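Local coordinates for monomethylamine corrinoid protein 1 (Methanosarcina barkeri, PDB 3EZX) that carries a methyl group on its cobalt-containing corrinoid cofactor between the methyltransferases MtmB and MtbA during methanogenesis from methylamine, at residues A12-N17 with K48-K53; Q16-T21 with I64-K69; P80-N85 with T113-A118; A92-T97 with K143-L148. One frame throughout, in Å; residues are numbered along the deposited sequence.

Contact 1 of 4, residues A12-N17 with K48-K53; sequences AIVNQN and KIVGDK
In the N-terminal helical bundle of this corrinoid protein, the last turn of helix 3-14 rests through Ile13 and Val14 on Ile49 and Val50 of helix 35-55. The Val14 and Val50 backbones come nearest, their CA atoms 5.5 Å apart, and no hydrogen bond crosses between the two segments. One methyl does most of the touching. CG1 of Val50 is anti to its own backbone N (chi1 176°), which leaves CG2 beside that N and directed at the partner helix, where it lies 3.3 Å from Val14 CA. The same CG2 meets Ile13 at two points, 3.7 Å from the carbonyl O and 4.0 Å from CG2, the two side chains crossing at about a right angle. Val14 and Val50 instead slide past each other in opposite directions, and Val14 CG2 also reaches Ile49 CG2 at 4.1 Å. At the rim of this apolar patch the ammonium end of Lys53 lies loosely beside Val14 CG1.

Directly after these residues the helix ends in a Schellman motif, with Gln16 as the C-prime residue at positive phi (42°). Asn17 N bonds back to Ala12 O at 2.8 Å and Gln16 N to Ile13 O at 3.1 Å. Ile13 O takes a further hydrogen bond, from Ser67 OG of helix 61-82. That helix also packs on Val50 through Ile64 and Ser67, while helix 20-30 meets Ala12 and Ile13 through Thr21, so the other two helices of the bundle flank the contact.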
loop_
_atom_site.group_PDB
_atom_site.type_symbol
_atom_site.label_atom_id
_atom_site.label_comp_id
_atom_site.label_asym_id
_atom_site.label_seq_id
_atom_site.Cartn_x
_atom_site.Cartn_y
_atom_site.Cartn_z
ATOM N N ALA A 12 -4.507 18.826 -7.517
ATOM C CA ALA A 12 -3.915 19.231 -6.246
ATOM C C ALA A 12 -2.603 18.486 -6.026
ATOM O O ALA A 12 -1.655 19.032 -5.454
ATOM C CB ALA A 12 -4.877 18.948 -5.108
ATOM N N ILE A 13 -2.557 17.237 -6.483
ATOM C CA ILE A 13 -1.359 16.417 -6.359
ATOM C C ILE A 13 -0.334 16.866 -7.404
ATOM O O ILE A 13 0.834 17.104 -7.087
ATOM C CB ILE A 13 -1.684 14.922 -6.575
ATOM C CG1 ILE A 13 -2.675 14.445 -5.515
ATOM C CG2 ILE A 13 -0.414 14.091 -6.494
ATOM C CD1 ILE A 13 -2.147 14.532 -4.099
ATOM N N VAL A 14 -0.784 16.995 -8.649
ATOM C CA VAL A 14 0.088 17.416 -9.737
ATOM C C VAL A 14 0.741 18.765 -9.451
ATOM O O VAL A 14 1.905 18.975 -9.785
ATOM C CB VAL A 14 -0.684 17.520 -11.077
ATOM C CG1 VAL A 14 0.273 17.908 -12.192
ATOM C CG2 VAL A 14 -1.367 16.192 -11.406
ATOM N N ASN A 15 0.003 19.675 -8.824
ATOM C CA ASN A 15 0.544 21.003 -8.527
ATOM C C ASN A 15 1.051 21.207 -7.099
ATOM O O ASN A 15 1.065 22.330 -6.595
ATOM C CB ASN A 15 -0.500 22.072 -8.854
ATOM C CG ASN A 15 -0.978 21.989 -10.285
ATOM O OD1 ASN A 15 -0.179 21.811 -11.207
ATOM N ND2 ASN A 15 -2.284 22.123 -10.482
ATOM N N GLN A 16 1.469 20.123 -6.456
ATOM C CA GLN A 16 1.995 20.172 -5.092
ATOM C C GLN A 16 1.221 21.076 -4.140
ATOM O O GLN A 16 1.816 21.866 -3.411
ATOM C CB GLN A 16 3.466 20.612 -5.104
ATOM C CG GLN A 16 4.403 19.671 -5.849
ATOM C CD GLN A 16 4.175 19.680 -7.344
ATOM O OE1 GLN A 16 4.229 20.732 -7.982
ATOM N NE2 GLN A 16 3.926 18.507 -7.914
ATOM N N ASN A 17 -0.102 20.958 -4.142
ATOM C CA ASN A 17 -0.931 21.766 -3.255
ATOM C C ASN A 17 -1.184 20.984 -1.963
ATOM O O ASN A 17 -2.275 20.458 -1.742
ATOM C CB ASN A 17 -2.259 22.114 -3.936
ATOM C CG ASN A 17 -3.094 23.081 -3.121
ATOM O OD1 ASN A 17 -2.742 23.426 -1.993
ATOM N ND2 ASN A 17 -4.210 23.522 -3.688
ATOM N N LYS A 48 -0.042 9.441 -10.572
ATOM C CA LYS A 48 0.475 8.788 -11.766
ATOM C C LYS A 48 1.067 9.831 -12.711
ATOM O O LYS A 48 2.170 9.656 -13.218
ATOM C CB LYS A 48 -0.637 8.023 -12.481
ATOM C CG LYS A 48 -0.174 7.311 -13.741
ATOM C CD LYS A 48 -1.320 6.593 -14.435
ATOM C CE LYS A 48 -0.838 5.866 -15.685
ATOM N NZ LYS A 48 -1.955 5.165 -16.383
ATOM N N ILE A 49 0.331 10.916 -12.943
ATOM C CA ILE A 49 0.811 11.983 -13.819
ATOM C C ILE A 49 2.115 12.569 -13.284
ATOM O O ILE A 49 3.055 12.813 -14.044
ATOM C CB ILE A 49 -0.229 13.115 -13.948
ATOM C CG1 ILE A 49 -1.454 12.606 -14.711
ATOM C CG2 ILE A 49 0.394 14.328 -14.630
ATOM C CD1 ILE A 49 -2.590 13.610 -14.815
ATOM N N VAL A 50 2.164 12.790 -11.972
ATOM C CA VAL A 50 3.348 13.339 -11.320
ATOM C C VAL A 50 4.499 12.353 -11.445
ATOM O O VAL A 50 5.669 12.741 -11.461
ATOM C CB VAL A 50 3.080 13.626 -9.819
ATOM C CG1 VAL A 50 4.357 14.099 -9.133
ATOM C CG2 VAL A 50 1.992 14.685 -9.681
ATOM N N GLY A 51 4.159 11.071 -11.524
ATOM C CA GLY A 51 5.175 10.049 -11.673
ATOM C C GLY A 51 5.791 10.126 -13.059
ATOM O O GLY A 51 7.013 10.052 -13.209
ATOM N N ASP A 52 4.943 10.279 -14.076
ATOM C CA ASP A 52 5.407 10.379 -15.458
ATOM C C ASP A 52 6.241 11.646 -15.644
ATOM O O ASP A 52 7.337 11.598 -16.206
ATOM C CB ASP A 52 4.222 10.390 -16.432
ATOM C CG ASP A 52 3.328 9.161 -16.287
ATOM O OD1 ASP A 52 3.865 8.048 -16.102
ATOM O OD2 ASP A 52 2.087 9.306 -16.373
ATOM N N LYS A 53 5.721 12.778 -15.173
ATOM C CA LYS A 53 6.438 14.047 -15.277
ATOM C C LYS A 53 7.873 13.922 -14.752
ATOM O O LYS A 53 8.811 14.440 -15.348
ATOM C CB LYS A 53 5.710 15.137 -14.484
ATOM C CG LYS A 53 4.708 15.960 -15.281
ATOM C CD LYS A 53 4.136 17.080 -14.417
ATOM C CE LYS A 53 3.491 18.177 -15.245
ATOM N NZ LYS A 53 2.374 17.665 -16.083
#

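Contact 2 of 4, residues Q16-T21 with I64-K69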
loop_
_atom_site.group_PDB
_atom_site.type_symbol
_atom_site.label_atom_id
_atom_site.label_comp_id
_atom_site.label_asym_id
_atom_site.label_seq_id
_atom_site.Cartn_x
_atom_site.Cartn_y
_atom_site.Cartn_z
ATOM N N GLN A 16 1.469 20.123 -6.456
ATOM C CA GLN A 16 1.995 20.172 -5.092
ATOM C C GLN A 16 1.221 21.076 -4.140
ATOM O O GLN A 16 1.816 21.866 -3.411
ATOM C CB GLN A 16 3.466 20.612 -5.104
ATOM C CG GLN A 16 4.403 19.671 -5.849
ATOM C CD GLN A 16 4.175 19.680 -7.344
ATOM O OE1 GLN A 16 4.229 20.732 -7.982
ATOM N NE2 GLN A 16 3.926 18.507 -7.914
ATOM N N ASN A 17 -0.102 20.958 -4.142
ATOM C CA ASN A 17 -0.931 21.766 -3.255
ATOM C C ASN A 17 -1.184 20.984 -1.963
ATOM O O ASN A 17 -2.275 20.458 -1.742
ATOM C CB ASN A 17 -2.259 22.114 -3.936
ATOM C CG ASN A 17 -3.094 23.081 -3.121
ATOM O OD1 ASN A 17 -2.742 23.426 -1.993
ATOM N ND2 ASN A 17 -4.210 23.522 -3.688
ATOM N N VAL A 18 -0.163 20.919 -1.115
ATOM C CA VAL A 18 -0.234 20.185 0.144
ATOM C C VAL A 18 -1.360 20.637 1.067
ATOM O O VAL A 18 -2.131 19.819 1.560
ATOM C CB VAL A 18 1.085 20.297 0.922
ATOM C CG1 VAL A 18 1.062 19.362 2.102
ATOM C CG2 VAL A 18 2.257 20.000 0.015
ATOM N N ALA A 19 -1.445 21.938 1.311
ATOM C CA ALA A 19 -2.477 22.475 2.187
ATOM C C ALA A 19 -3.893 22.223 1.669
ATOM O O ALA A 19 -4.797 21.909 2.441
ATOM C CB ALA A 19 -2.262 23.966 2.374
ATOM N N GLY A 20 -4.075 22.352 0.360
ATOM C CA GLY A 20 -5.389 22.176 -0.229
ATOM C C GLY A 20 -5.960 20.777 -0.352
ATOM O O GLY A 20 -7.149 20.570 -0.105
ATOM N N THR A 21 -5.130 19.816 -0.738
ATOM C CA THR A 21 -5.586 18.448 -0.908
ATOM C C THR A 21 -6.550 17.962 0.173
ATOM O O THR A 21 -7.557 17.314 -0.127
ATOM C CB THR A 21 -4.395 17.490 -0.990
ATOM O OG1 THR A 21 -3.605 17.824 -2.136
ATOM C CG2 THR A 21 -4.868 16.055 -1.119
ATOM N N ILE A 64 8.133 16.208 -6.046
ATOM C CA ILE A 64 7.670 14.881 -5.664
ATOM C C ILE A 64 7.466 14.797 -4.153
ATOM O O ILE A 64 6.550 14.125 -3.679
ATOM C CB ILE A 64 8.675 13.796 -6.104
ATOM C CG1 ILE A 64 8.817 13.811 -7.625
ATOM C CG2 ILE A 64 8.216 12.423 -5.628
ATOM C CD1 ILE A 64 7.526 13.557 -8.367
ATOM N N MET A 65 8.317 15.478 -3.396
ATOM C CA MET A 65 8.189 15.461 -1.945
ATOM C C MET A 65 6.873 16.095 -1.545
ATOM O O MET A 65 6.134 15.547 -0.727
ATOM C CB MET A 65 9.347 16.214 -1.296
ATOM C CG MET A 65 10.681 15.545 -1.527
ATOM S SD MET A 65 12.047 16.492 -0.884
ATOM C CE MET A 65 12.769 15.292 0.149
ATOM N N MET A 66 6.575 17.245 -2.141
ATOM C CA MET A 66 5.342 17.949 -1.837
ATOM C C MET A 66 4.103 17.205 -2.312
ATOM O O MET A 66 3.052 17.276 -1.675
ATOM C CB MET A 66 5.396 19.356 -2.416
ATOM C CG MET A 66 6.303 20.265 -1.608
ATOM S SD MET A 66 6.282 21.947 -2.175
ATOM C CE MET A 66 4.863 22.539 -1.306
ATOM N N SER A 67 4.220 16.484 -3.422
ATOM C CA SER A 67 3.091 15.714 -3.918
ATOM C C SER A 67 2.896 14.525 -2.984
ATOM O O SER A 67 1.776 14.075 -2.757
ATOM C CB SER A 67 3.350 15.237 -5.345
ATOM O OG SER A 67 3.215 16.307 -6.262
ATOM N N GLY A 68 3.997 14.030 -2.431
ATOM C CA GLY A 68 3.918 12.912 -1.513
ATOM C C GLY A 68 3.238 13.344 -0.228
ATOM O O GLY A 68 2.348 12.659 0.282
ATOM N N LYS A 69 3.656 14.491 0.293
ATOM C CA LYS A 69 3.073 15.014 1.517
ATOM C C LYS A 69 1.621 15.396 1.252
ATOM O O LYS A 69 0.772 15.285 2.131
ATOM C CB LYS A 69 3.869 16.227 2.006
ATOM C CG LYS A 69 3.309 16.891 3.250
ATOM C CD LYS A 69 3.355 15.978 4.467
ATOM C CE LYS A 69 2.747 16.672 5.690
ATOM N NZ LYS A 69 2.701 15.804 6.906
#
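The amide of Gln16, a residue in the left-handed helical region, reaches across to helix 61-82 and donates NE2 to the buried hydroxyl of Ser67. This polar bond sits among apolar contacts in the N-terminal four-helix bundle, where the turn between helices 3-14 and 20-30 lies against helix 61-82. The bond measures 2.8 Å from NE2 to OG and is fairly straight at 160°, with OG close to the amide plane. Ser67 OG is gripped further by Ile13 O and Gln63 O, two acceptors that have a single hydroxyl proton to share. Gln16 crosses Met66 at about a right angle, its CG 3.6 Å from Met66 CB, and the bend at chi2 (69°) then swings CD toward the serine. An alanine in place of Gln16 would probably leave Ser67 OG without this N-H donor and lose the packing of CG on Met66 CB.

Further along the turn, Val18 sets its two methyls against the same helix. Val18 CG2 lies against the carbonyl O of Met66 and, with the thioether bent at chi3, 3.9 Å from Met66 CE. The other methyl, Val18 CG1, meets Lys69 CG at 3.5 Å. Behind Val18, the turn into helix 20-30 is capped by Asn17, whose OD1 accepts from Gly20 N at 2.9 Å, the N-H lying above the plane of the side-chain carbonyl.

Contact 3 of 4, residues P80-N85 with T113-A118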
loop_
_atom_site.group_PDB
_atom_site.type_symbol
_atom_site.label_atom_id
_atom_site.label_comp_id
_atom_site.label_asym_id
_atom_site.label_seq_id
_atom_site.Cartn_x
_atom_site.Cartn_y
_atom_site.Cartn_z
ATOM N N PRO A 80 -9.674 7.306 8.206
ATOM C CA PRO A 80 -10.763 7.056 9.148
ATOM C C PRO A 80 -12.064 6.732 8.415
ATOM O O PRO A 80 -12.852 5.899 8.862
ATOM C CB PRO A 80 -10.834 8.359 9.948
ATOM C CG PRO A 80 -10.280 9.380 9.007
ATOM C CD PRO A 80 -9.119 8.654 8.396
ATOM N N GLU A 81 -12.275 7.382 7.279
ATOM C CA GLU A 81 -13.473 7.150 6.486
ATOM C C GLU A 81 -13.460 5.720 5.949
ATOM O O GLU A 81 -14.504 5.095 5.804
ATOM C CB GLU A 81 -13.526 8.138 5.322
ATOM C CG GLU A 81 -14.915 8.391 4.785
ATOM C CD GLU A 81 -15.828 8.991 5.835
ATOM O OE1 GLU A 81 -15.422 9.983 6.476
ATOM O OE2 GLU A 81 -16.950 8.475 6.018
ATOM N N LEU A 82 -12.265 5.209 5.663
ATOM C CA LEU A 82 -12.100 3.859 5.133
ATOM C C LEU A 82 -12.217 2.792 6.214
ATOM O O LEU A 82 -12.637 1.668 5.941
ATOM C CB LEU A 82 -10.735 3.716 4.457
ATOM C CG LEU A 82 -10.437 4.474 3.163
ATOM C CD1 LEU A 82 -8.957 4.362 2.846
ATOM C CD2 LEU A 82 -11.271 3.911 2.023
ATOM N N GLU A 83 -11.833 3.141 7.436
ATOM C CA GLU A 83 -11.887 2.194 8.540
ATOM C C GLU A 83 -13.315 1.929 9.005
ATOM O O GLU A 83 -13.544 1.116 9.903
ATOM C CB GLU A 83 -11.028 2.694 9.703
ATOM C CG GLU A 83 -9.569 2.888 9.328
ATOM C CD GLU A 83 -8.725 3.378 10.484
ATOM O OE1 GLU A 83 -9.160 4.324 11.176
ATOM O OE2 GLU A 83 -7.624 2.826 10.693
ATOM N N LYS A 84 -14.276 2.619 8.397
ATOM C CA LYS A 84 -15.679 2.417 8.739
ATOM C C LYS A 84 -16.116 1.129 8.057
ATOM O O LYS A 84 -15.456 0.662 7.129
ATOM C CB LYS A 84 -16.534 3.585 8.244
ATOM C CG LYS A 84 -16.256 4.893 8.960
ATOM C CD LYS A 84 -17.137 6.015 8.434
ATOM C CE LYS A 84 -16.888 7.313 9.195
ATOM N NZ LYS A 84 -17.685 8.446 8.651
ATOM N N ASN A 85 -17.221 0.553 8.513
ATOM C CA ASN A 85 -17.712 -0.689 7.932
ATOM C C ASN A 85 -16.713 -1.814 8.174
ATOM O O ASN A 85 -16.430 -2.601 7.270
ATOM C CB ASN A 85 -17.929 -0.532 6.423
ATOM C CG ASN A 85 -18.822 0.640 6.081
ATOM O OD1 ASN A 85 -19.956 0.733 6.554
ATOM N ND2 ASN A 85 -18.316 1.545 5.249
ATOM N N THR A 113 -2.828 -1.674 4.138
ATOM C CA THR A 113 -2.962 -2.051 5.560
ATOM C C THR A 113 -4.315 -1.588 6.093
ATOM O O THR A 113 -4.910 -2.245 6.948
ATOM C CB THR A 113 -1.846 -1.399 6.479
ATOM O OG1 THR A 113 -0.537 -1.705 5.971
ATOM C CG2 THR A 113 -1.964 -1.947 7.917
ATOM N N THR A 114 -4.777 -0.438 5.609
ATOM C CA THR A 114 -6.045 0.089 6.069
ATOM C C THR A 114 -7.159 -0.780 5.518
ATOM O O THR A 114 -8.061 -1.174 6.250
ATOM C CB THR A 114 -6.273 1.544 5.620
ATOM O OG1 THR A 114 -5.325 2.408 6.258
ATOM C CG2 THR A 114 -7.678 1.985 5.973
ATOM N N MET A 115 -7.098 -1.094 4.228
ATOM C CA MET A 115 -8.133 -1.924 3.640
ATOM C C MET A 115 -8.168 -3.256 4.363
ATOM O O MET A 115 -9.224 -3.678 4.843
ATOM C CB MET A 115 -7.889 -2.090 2.151
ATOM C CG MET A 115 -8.018 -0.769 1.427
ATOM S SD MET A 115 -9.719 -0.118 1.308
ATOM C CE MET A 115 -10.200 0.248 3.041
ATOM N N LEU A 116 -7.023 -3.926 4.436
ATOM C CA LEU A 116 -6.967 -5.165 5.185
ATOM C C LEU A 116 -7.339 -4.671 6.569
ATOM O O LEU A 116 -6.936 -3.580 6.961
ATOM C CB LEU A 116 -5.548 -5.720 5.199
ATOM C CG LEU A 116 -5.101 -6.355 3.892
ATOM C CD1 LEU A 116 -3.688 -6.871 4.046
ATOM C CD2 LEU A 116 -6.053 -7.478 3.534
ATOM N N GLY A 117 -8.112 -5.449 7.308
ATOM C CA GLY A 117 -8.505 -4.993 8.624
ATOM C C GLY A 117 -9.894 -4.416 8.489
ATOM O O GLY A 117 -10.788 -4.738 9.271
ATOM N N ALA A 118 -10.075 -3.554 7.493
ATOM C CA ALA A 118 -11.382 -2.970 7.236
ATOM C C ALA A 118 -12.185 -4.089 6.588
ATOM O O ALA A 118 -13.412 -4.034 6.512
ATOM C CB ALA A 118 -11.260 -1.791 6.288
#
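Leu82, at the end of helix 61-82, packs onto Thr114 and Met115 of helix 107-118. Its CB already touches both, lying 3.8 Å from Thr114 CG2 and 3.8 Å from Met115 CE. Beyond CG, anti to the carbonyl carbon (chi1 -68°), the side chain forks over the two partners. Leu82 CD1 stays near Thr114 CG2 at 4.1 Å, and Leu82 CD2 lies 3.9 Å from Met115 CE. The CB of Met115 points away from Leu82, and the bends at chi2 and chi3 bring its terminal methyl back. Thr114 turns its methyl to the contact, while its OG1 bonds to Arg110 O in its own helix. That methyl also meets Glu83 CG at 4.0 Å, and Ala118 CB sits 3.7 Å from Leu82 O. On the segment's outer side, Lys84 NZ and Glu81 OE2 form a salt bridge of 2.7 Å.

Leu36 of helix 35-55 touches both Leu82 and Met115, completing a small apolar seam. No hydrogen bond spans the two segments; the arrangement is an apolar junction between the N-terminal helical bundle and the Rossmann-like B12-binding domain, the two-domain architecture of methylamine corrinoid proteins.

Contact 4 of 4, residues A92-T97 with K143-L148; sequences AGLAIT and KGEKVL
Three main-chain hydrogen bonds join Leu94 and Ile96 to Lys146 and Leu148. Leu94 N donates to Lys146 O at 2.9 Å, Leu148 N to Leu94 O at 2.8 Å, and Ile96 N to Leu148 O at 2.9 Å. Both groups of Leu94 are thus engaged, as are both of Leu148, in the staggered pattern of parallel strands. Weaker CA-H...O contacts lie between these bonds, from Val147 CA to Leu94 O and from Ala95 CA to Leu148 O, each 3.4 Å.

On one face of the sheet Leu94, Ile96 and Val147 form an apolar row. Ile96 CD1 reaches Val147 CG1 at 3.8 Å, and Leu94 CD2 looks toward Val147 CG2. Leu94 CG is anti to the backbone N (chi1 176°), and from there CD2 comes within 3.8 Å of Glu145 OE2, a carboxylate oxygen that also has a weak bond to His142 ND1. Ala95 and Leu148 occupy the other face, where Leu116 of helix 107-118 covers Ala95 and Met181 of strand 179-183 adjoins Leu148. At the strand entry, CB of Lys146 rests 3.9 Å from Gly93 CA, and Gly93 adopts backbone angles (phi 140°) at which a CB would be jammed against the carbonyl O of Ala92.

Strand 94-99 bonds along its other edge to strand 122-125, which makes it an inner strand of the Rossmann-like sheet. All the hydrogen bonds across the contact are between backbone groups, so they join the strands without depending on side-chain identity; the side chains add chiefly apolar packing, which is likely to help fix the register.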
loop_
_atom_site.group_PDB
_atom_site.type_symbol
_atom_site.label_atom_id
_atom_site.label_comp_id
_atom_site.label_asym_id
_atom_site.label_seq_id
_atom_site.Cartn_x
_atom_site.Cartn_y
_atom_site.Cartn_z
ATOM N N ALA A 92 -10.665 -12.753 9.426
ATOM C CA ALA A 92 -10.234 -13.727 8.429
ATOM C C ALA A 92 -8.768 -14.089 8.608
ATOM O O ALA A 92 -8.210 -14.845 7.812
ATOM C CB ALA A 92 -10.465 -13.178 7.028
ATOM N N GLY A 93 -8.144 -13.545 9.650
ATOM C CA GLY A 93 -6.746 -13.842 9.900
ATOM C C GLY A 93 -5.925 -12.653 10.359
ATOM O O GLY A 93 -6.447 -11.553 10.554
ATOM N N LEU A 94 -4.627 -12.884 10.530
ATOM C CA LEU A 94 -3.703 -11.848 10.968
ATOM C C LEU A 94 -2.794 -11.417 9.828
ATOM O O LEU A 94 -2.118 -12.245 9.216
ATOM C CB LEU A 94 -2.835 -12.361 12.115
ATOM C CG LEU A 94 -1.752 -11.377 12.579
ATOM C CD1 LEU A 94 -2.408 -10.266 13.383
ATOM C CD2 LEU A 94 -0.710 -12.104 13.415
ATOM N N ALA A 95 -2.776 -10.121 9.546
ATOM C CA ALA A 95 -1.932 -9.606 8.485
ATOM C C ALA A 95 -0.773 -8.824 9.083
ATOM O O ALA A 95 -0.966 -7.913 9.885
ATOM C CB ALA A 95 -2.739 -8.709 7.564
ATOM N N ILE A 96 0.436 -9.209 8.700
ATOM C CA ILE A 96 1.654 -8.550 9.153
ATOM C C ILE A 96 2.140 -7.740 7.956
ATOM O O ILE A 96 2.659 -8.312 6.987
ATOM C CB ILE A 96 2.728 -9.595 9.563
ATOM C CG1 ILE A 96 2.190 -10.487 10.705
ATOM C CG2 ILE A 96 4.007 -8.879 9.969
ATOM C CD1 ILE A 96 3.128 -11.633 11.060
ATOM N N THR A 97 1.948 -6.423 8.020
ATOM C CA THR A 97 2.318 -5.522 6.933
ATOM C C THR A 97 3.644 -4.797 7.099
ATOM O O THR A 97 3.997 -4.363 8.198
ATOM C CB THR A 97 1.217 -4.443 6.714
ATOM O OG1 THR A 97 0.880 -3.820 7.967
ATOM C CG2 THR A 97 -0.043 -5.063 6.098
ATOM N N LYS A 143 3.450 -18.472 14.697
ATOM C CA LYS A 143 3.495 -19.739 13.982
ATOM C C LYS A 143 2.308 -20.620 14.345
ATOM O O LYS A 143 1.960 -20.762 15.520
ATOM C CB LYS A 143 4.796 -20.483 14.297
ATOM C CG LYS A 143 5.008 -21.746 13.470
ATOM C CD LYS A 143 6.350 -22.385 13.797
ATOM C CE LYS A 143 6.687 -23.508 12.831
ATOM N NZ LYS A 143 8.031 -24.088 13.106
ATOM N N GLY A 144 1.687 -21.206 13.326
ATOM C CA GLY A 144 0.556 -22.083 13.557
ATOM C C GLY A 144 -0.807 -21.459 13.342
ATOM O O GLY A 144 -1.779 -22.167 13.077
ATOM N N GLU A 145 -0.892 -20.138 13.455
ATOM C CA GLU A 145 -2.170 -19.470 13.266
ATOM C C GLU A 145 -2.355 -18.949 11.844
ATOM O O GLU A 145 -1.505 -19.155 10.981
ATOM C CB GLU A 145 -2.337 -18.339 14.289
ATOM C CG GLU A 145 -1.211 -17.328 14.330
ATOM C CD GLU A 145 -1.271 -16.451 15.571
ATOM O OE1 GLU A 145 -1.074 -16.977 16.686
ATOM O OE2 GLU A 145 -1.521 -15.236 15.432
ATOM N N LYS A 146 -3.484 -18.293 11.601
ATOM C CA LYS A 146 -3.791 -17.757 10.282
ATOM C C LYS A 146 -2.960 -16.497 10.064
ATOM O O LYS A 146 -3.275 -15.440 10.612
ATOM C CB LYS A 146 -5.278 -17.425 10.197
ATOM C CG LYS A 146 -5.872 -17.576 8.810
ATOM C CD LYS A 146 -5.835 -19.024 8.351
ATOM C CE LYS A 146 -6.593 -19.205 7.045
ATOM N NZ LYS A 146 -6.562 -20.616 6.569
ATOM N N VAL A 147 -1.905 -16.601 9.262
ATOM C CA VAL A 147 -1.032 -15.451 9.030
ATOM C C VAL A 147 -0.768 -15.120 7.565
ATOM O O VAL A 147 -0.489 -16.002 6.753
ATOM C CB VAL A 147 0.326 -15.653 9.746
ATOM C CG1 VAL A 147 1.280 -14.518 9.417
ATOM C CG2 VAL A 147 0.111 -15.723 11.255
ATOM N N LEU A 148 -0.871 -13.829 7.250
ATOM C CA LEU A 148 -0.638 -13.307 5.904
ATOM C C LEU A 148 0.458 -12.250 5.948
ATOM O O LEU A 148 0.352 -11.267 6.682
ATOM C CB LEU A 148 -1.911 -12.670 5.336
ATOM C CG LEU A 148 -1.773 -11.877 4.028
ATOM C CD1 LEU A 148 -1.253 -12.774 2.907
ATOM C CD2 LEU A 148 -3.127 -11.287 3.655
#

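Contacts 1 and 2 belong to the N-terminal helical bundle: they share Gln16 and Asn17, touch each other, and have centres 9 Å apart. Ile64 and Met65 line the corrinoid pocket, so contact 2 borders the cofactor. Contact 3 opens later on helix 61-82, about 23 Å between centres from contact 2. Contact 4 lies within the parallel sheet, about 17 Å between centres from contact 3 and about 36 Å from contact 1; its segments alternate along the chain with those of contact 3, which it touches through Ala95 and Leu116. Contacts 1 and 2 thus lie in the helical domain, contact 4 in the B12-binding domain, and contact 3 at their junction, with the corrinoid bound between the two.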